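Local coordinates for protein lactose Operon Repressor (Escherichia coli, PDB 1JYE) that represses transcription of the lactose operon by binding operator DNA, here as a dimeric variant cut short at its C-terminus, at residues V99-V111 against Y126-C140. The protein carries 1 engineered substitution. Sequence-based numbering, arbitrary orientation.
Unlike the reference sequence in segment 99-111: T109 (reference Ala).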
loop_
_atom_site.group_PDB
_atom_site.type_symbol
_atom_site.label_atom_id
_atom_site.label_comp_id
_atom_site.label_asym_id
_atom_site.label_seq_id
_atom_site.Cartn_x
_atom_site.Cartn_y
_atom_site.Cartn_z
ATOM N N VAL A 99 15.866 2.357 2.813
ATOM C CA VAL A 99 17.072 2.004 2.074
ATOM C C VAL A 99 17.069 2.410 0.607
ATOM O O VAL A 99 16.106 2.170 -0.120
ATOM C CB VAL A 99 17.348 0.490 2.178
ATOM C CG1 VAL A 99 18.640 0.139 1.448
ATOM C CG2 VAL A 99 17.445 0.092 3.641
ATOM N N GLU A 100 18.175 3.020 0.182
ATOM C CA GLU A 100 18.349 3.479 -1.191
ATOM C C GLU A 100 18.140 2.352 -2.200
ATOM O O GLU A 100 18.240 2.564 -3.408
ATOM C CB GLU A 100 19.748 4.077 -1.366
ATOM C CG GLU A 100 20.044 5.235 -0.422
ATOM C CD GLU A 100 21.423 5.830 -0.635
ATOM O OE1 GLU A 100 22.422 5.098 -0.471
ATOM O OE2 GLU A 100 21.507 7.032 -0.964
ATOM N N ARG A 101 17.859 1.156 -1.691
ATOM C CA ARG A 101 17.611 -0.015 -2.525
ATOM C C ARG A 101 18.860 -0.595 -3.177
ATOM O O ARG A 101 19.827 0.116 -3.452
ATOM C CB ARG A 101 16.589 0.321 -3.618
ATOM C CG ARG A 101 15.243 0.787 -3.095
ATOM C CD ARG A 101 14.271 1.127 -4.225
ATOM N NE ARG A 101 13.986 -0.014 -5.094
ATOM C CZ ARG A 101 14.754 -0.400 -6.111
ATOM N NH1 ARG A 101 15.865 0.263 -6.401
ATOM N NH2 ARG A 101 14.410 -1.454 -6.838
ATOM N N SER A 102 18.817 -1.902 -3.416
ATOM C CA SER A 102 19.906 -2.633 -4.051
ATOM C C SER A 102 21.260 -2.520 -3.362
ATOM O O SER A 102 21.928 -1.487 -3.444
ATOM C CB SER A 102 20.047 -2.188 -5.509
ATOM O OG SER A 102 18.860 -2.441 -6.239
ATOM N N GLY A 103 21.665 -3.589 -2.681
ATOM C CA GLY A 103 22.962 -3.587 -2.033
ATOM C C GLY A 103 23.029 -3.610 -0.519
ATOM O O GLY A 103 22.240 -2.969 0.178
ATOM N N VAL A 104 24.007 -4.357 -0.016
ATOM C CA VAL A 104 24.237 -4.476 1.413
ATOM C C VAL A 104 24.843 -3.168 1.919
ATOM O O VAL A 104 24.658 -2.795 3.075
ATOM C CB VAL A 104 25.202 -5.647 1.716
ATOM C CG1 VAL A 104 26.508 -5.451 0.955
ATOM C CG2 VAL A 104 25.461 -5.742 3.210
ATOM N N GLU A 105 25.561 -2.469 1.044
ATOM C CA GLU A 105 26.184 -1.204 1.420
ATOM C C GLU A 105 25.131 -0.145 1.725
ATOM O O GLU A 105 25.291 0.651 2.647
ATOM C CB GLU A 105 27.103 -0.704 0.303
ATOM C CG GLU A 105 28.309 -1.593 0.044
ATOM C CD GLU A 105 29.095 -1.885 1.306
ATOM O OE1 GLU A 105 29.365 -0.936 2.071
ATOM O OE2 GLU A 105 29.447 -3.063 1.532
ATOM N N ALA A 106 24.057 -0.138 0.942
ATOM C CA ALA A 106 22.977 0.822 1.139
ATOM C C ALA A 106 22.318 0.570 2.491
ATOM O O ALA A 106 21.945 1.509 3.196
ATOM C CB ALA A 106 21.950 0.691 0.021
ATOM N N CYS A 107 22.183 -0.703 2.853
ATOM C CA CYS A 107 21.567 -1.062 4.125
ATOM C C CYS A 107 22.502 -0.708 5.276
ATOM O O CYS A 107 22.060 -0.240 6.322
ATOM C CB CYS A 107 21.235 -2.557 4.156
ATOM S SG CYS A 107 20.113 -3.027 5.499
ATOM N N LYS A 108 23.799 -0.932 5.084
ATOM C CA LYS A 108 24.770 -0.603 6.122
ATOM C C LYS A 108 24.749 0.897 6.398
ATOM O O LYS A 108 24.868 1.330 7.543
ATOM C CB LYS A 108 26.173 -1.031 5.694
ATOM C CG LYS A 108 26.372 -2.535 5.677
ATOM C CD LYS A 108 27.756 -2.894 5.159
ATOM C CE LYS A 108 28.009 -4.382 5.268
ATOM N NZ LYS A 108 27.969 -4.819 6.687
ATOM N N THR A 109 24.598 1.687 5.342
ATOM C CA THR A 109 24.555 3.137 5.487
ATOM C C THR A 109 23.330 3.532 6.308
ATOM O O THR A 109 23.411 4.386 7.192
ATOM C CB THR A 109 24.498 3.829 4.108
ATOM O OG1 THR A 109 25.724 3.582 3.405
ATOM C CG2 THR A 109 24.301 5.334 4.264
ATOM N N ALA A 110 22.197 2.901 6.014
ATOM C CA ALA A 110 20.967 3.187 6.741
ATOM C C ALA A 110 21.164 2.880 8.222
ATOM O O ALA A 110 20.785 3.670 9.088
ATOM C CB ALA A 110 19.816 2.358 6.176
ATOM N N VAL A 111 21.762 1.727 8.508
ATOM C CA VAL A 111 22.018 1.325 9.884
ATOM C C VAL A 111 22.937 2.334 10.566
ATOM O O VAL A 111 22.718 2.703 11.719
ATOM C CB VAL A 111 22.660 -0.080 9.943
ATOM C CG1 VAL A 111 23.155 -0.371 11.351
ATOM C CG2 VAL A 111 21.640 -1.127 9.517
ATOM N N TYR A 126 14.566 -5.343 5.366
ATOM C CA TYR A 126 15.161 -5.223 4.040
ATOM C C TYR A 126 15.715 -6.596 3.636
ATOM O O TYR A 126 16.341 -7.271 4.447
ATOM C CB TYR A 126 16.289 -4.191 4.116
ATOM C CG TYR A 126 16.929 -3.851 2.796
ATOM C CD1 TYR A 126 16.314 -2.973 1.905
ATOM C CD2 TYR A 126 18.151 -4.412 2.431
ATOM C CE1 TYR A 126 16.902 -2.663 0.681
ATOM C CE2 TYR A 126 18.747 -4.111 1.212
ATOM C CZ TYR A 126 18.119 -3.237 0.341
ATOM O OH TYR A 126 18.708 -2.941 -0.866
ATOM N N PRO A 127 15.499 -7.020 2.378
ATOM C CA PRO A 127 15.987 -8.330 1.923
ATOM C C PRO A 127 17.507 -8.465 1.872
ATOM O O PRO A 127 18.184 -7.717 1.173
ATOM C CB PRO A 127 15.337 -8.475 0.550
ATOM C CG PRO A 127 15.318 -7.064 0.052
ATOM C CD PRO A 127 14.861 -6.285 1.271
ATOM N N LEU A 128 18.036 -9.437 2.611
ATOM C CA LEU A 128 19.481 -9.652 2.663
ATOM C C LEU A 128 19.828 -11.134 2.606
ATOM O O LEU A 128 19.195 -11.940 3.282
ATOM C CB LEU A 128 20.042 -9.068 3.962
ATOM C CG LEU A 128 19.982 -7.549 4.121
ATOM C CD1 LEU A 128 20.125 -7.176 5.586
ATOM C CD2 LEU A 128 21.083 -6.908 3.278
ATOM N N ASP A 129 20.829 -11.500 1.808
ATOM C CA ASP A 129 21.210 -12.905 1.754
ATOM C C ASP A 129 22.025 -13.228 3.004
ATOM O O ASP A 129 22.271 -12.347 3.829
ATOM C CB ASP A 129 21.979 -13.242 0.461
ATOM C CG ASP A 129 23.377 -12.644 0.407
ATOM O OD1 ASP A 129 23.856 -12.075 1.406
ATOM O OD2 ASP A 129 24.011 -12.768 -0.665
ATOM N N ASP A 130 22.433 -14.483 3.153
ATOM C CA ASP A 130 23.173 -14.904 4.339
ATOM C C ASP A 130 24.362 -14.025 4.712
ATOM O O ASP A 130 24.397 -13.449 5.802
ATOM C CB ASP A 130 23.629 -16.358 4.177
ATOM C CG ASP A 130 24.187 -16.943 5.463
ATOM O OD1 ASP A 130 25.415 -16.856 5.687
ATOM O OD2 ASP A 130 23.393 -17.485 6.260
ATOM N N GLN A 131 25.333 -13.918 3.813
ATOM C CA GLN A 131 26.523 -13.118 4.076
ATOM C C GLN A 131 26.254 -11.635 4.309
ATOM O O GLN A 131 26.867 -11.025 5.186
ATOM C CB GLN A 131 27.533 -13.300 2.941
ATOM C CG GLN A 131 28.443 -14.506 3.126
ATOM C CD GLN A 131 27.690 -15.766 3.508
ATOM O OE1 GLN A 131 26.911 -16.303 2.719
ATOM N NE2 GLN A 131 27.916 -16.244 4.727
ATOM N N ASP A 132 25.342 -11.055 3.536
ATOM C CA ASP A 132 25.028 -9.640 3.701
ATOM C C ASP A 132 24.319 -9.362 5.024
ATOM O O ASP A 132 24.554 -8.327 5.652
ATOM C CB ASP A 132 24.177 -9.128 2.532
ATOM C CG ASP A 132 24.956 -9.057 1.228
ATOM O OD1 ASP A 132 26.206 -9.032 1.279
ATOM O OD2 ASP A 132 24.320 -9.007 0.153
ATOM N N ALA A 133 23.451 -10.277 5.452
ATOM C CA ALA A 133 22.740 -10.090 6.715
ATOM C C ALA A 133 23.745 -10.132 7.864
ATOM O O ALA A 133 23.661 -9.347 8.811
ATOM C CB ALA A 133 21.676 -11.175 6.895
ATOM N N ILE A 134 24.698 -11.054 7.778
ATOM C CA ILE A 134 25.721 -11.166 8.812
ATOM C C ILE A 134 26.539 -9.876 8.837
ATOM O O ILE A 134 26.894 -9.373 9.904
ATOM C CB ILE A 134 26.645 -12.374 8.546
ATOM C CG1 ILE A 134 25.869 -13.673 8.795
ATOM C CG2 ILE A 134 27.882 -12.302 9.443
ATOM C CD1 ILE A 134 26.624 -14.932 8.399
ATOM N N ALA A 135 26.814 -9.332 7.655
ATOM C CA ALA A 135 27.580 -8.096 7.539
ATOM C C ALA A 135 26.816 -6.927 8.161
ATOM O O ALA A 135 27.394 -6.092 8.860
ATOM C CB ALA A 135 27.885 -7.809 6.076
ATOM N N VAL A 136 25.514 -6.861 7.904
ATOM C CA VAL A 136 24.703 -5.789 8.470
ATOM C C VAL A 136 24.647 -5.917 9.991
ATOM O O VAL A 136 24.731 -4.920 10.708
ATOM C CB VAL A 136 23.269 -5.815 7.898
ATOM C CG1 VAL A 136 22.381 -4.826 8.652
ATOM C CG2 VAL A 136 23.305 -5.458 6.420
ATOM N N GLU A 137 24.520 -7.143 10.489
ATOM C CA GLU A 137 24.467 -7.353 11.930
ATOM C C GLU A 137 25.755 -6.850 12.580
ATOM O O GLU A 137 25.729 -6.248 13.654
ATOM C CB GLU A 137 24.278 -8.837 12.253
ATOM C CG GLU A 137 24.156 -9.125 13.742
ATOM C CD GLU A 137 24.211 -10.606 14.061
ATOM O OE1 GLU A 137 25.222 -11.251 13.713
ATOM O OE2 GLU A 137 23.246 -11.126 14.661
ATOM N N ALA A 138 26.883 -7.100 11.923
ATOM C CA ALA A 138 28.170 -6.668 12.453
ATOM C C ALA A 138 28.224 -5.143 12.538
ATOM O O ALA A 138 28.834 -4.583 13.447
ATOM C CB ALA A 138 29.303 -7.188 11.565
ATOM N N ALA A 139 27.571 -4.480 11.593
ATOM C CA ALA A 139 27.558 -3.022 11.551
ATOM C C ALA A 139 26.663 -2.380 12.609
ATOM O O ALA A 139 26.726 -1.171 12.825
ATOM C CB ALA A 139 27.135 -2.554 10.165
ATOM N N CYS A 140 25.837 -3.178 13.274
ATOM C CA CYS A 140 24.933 -2.639 14.287
ATOM C C CYS A 140 25.617 -2.292 15.612
ATOM O O CYS A 140 24.981 -1.781 16.534
ATOM C CB CYS A 140 23.779 -3.613 14.517
ATOM S SG CYS A 140 22.720 -3.808 13.065
HETATM O O HOH W 1 24.315 -6.851 -1.622
#
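A chi1 of -175° sends the phenol of Y126 away from its own backbone N and across to 99-111, where V99, its CG1 likewise anti to N, lays both methyls over one face of the ring, the other being met by P127 CD. V99 CG1 comes within 3.4 Å of Y126 CE1, and V99 CG2 makes an off-centre CH-pi contact, 4.2 Å from the ring centroid. C107 SG approaches the same ring obliquely, 46° off the normal, as a sulfur-aromatic contact. The hydroxyl end reaches the turn ahead of helix 104-115, where S102 N and R101 CA meet the ring edge near its plane. Replacing Y126 with an alanine would probably open a gap under the V99 methyls and beside C107 SG, and leave the turn at R101 and S102 without the hydroxyl end it packs on.

Beyond the ring, two helices run the same way, the axes of 104-111 and 130-139 being 9.5 Å apart and inclined at -21°. V136 is the knob, seated among V104, C107, K108 and V111; its CG2 lies 3.9 Å from V104 CG2, while its CG1 meets V111 CG2. At the N-terminal end V104 leans on the carboxylate of D132, and a water accepts a weak bond from V104 N and donates one to D132 OD2 (2.8 Å). D129, at the N-cap of helix 130-139, takes the N-H of D132 on its OD1. K108 bends at its last torsion, bringing CE against A135 CB (3.5 Å). Beneath, C107 and V111 rest on I124, and V136 on F147. Neighbouring parallel helices packed on one face of a parallel sheet, each following its strand in a beta-alpha-beta crossover, are characteristic of the Rossmann-like subdomains of the periplasmic-binding-protein fold in LacI-family cores.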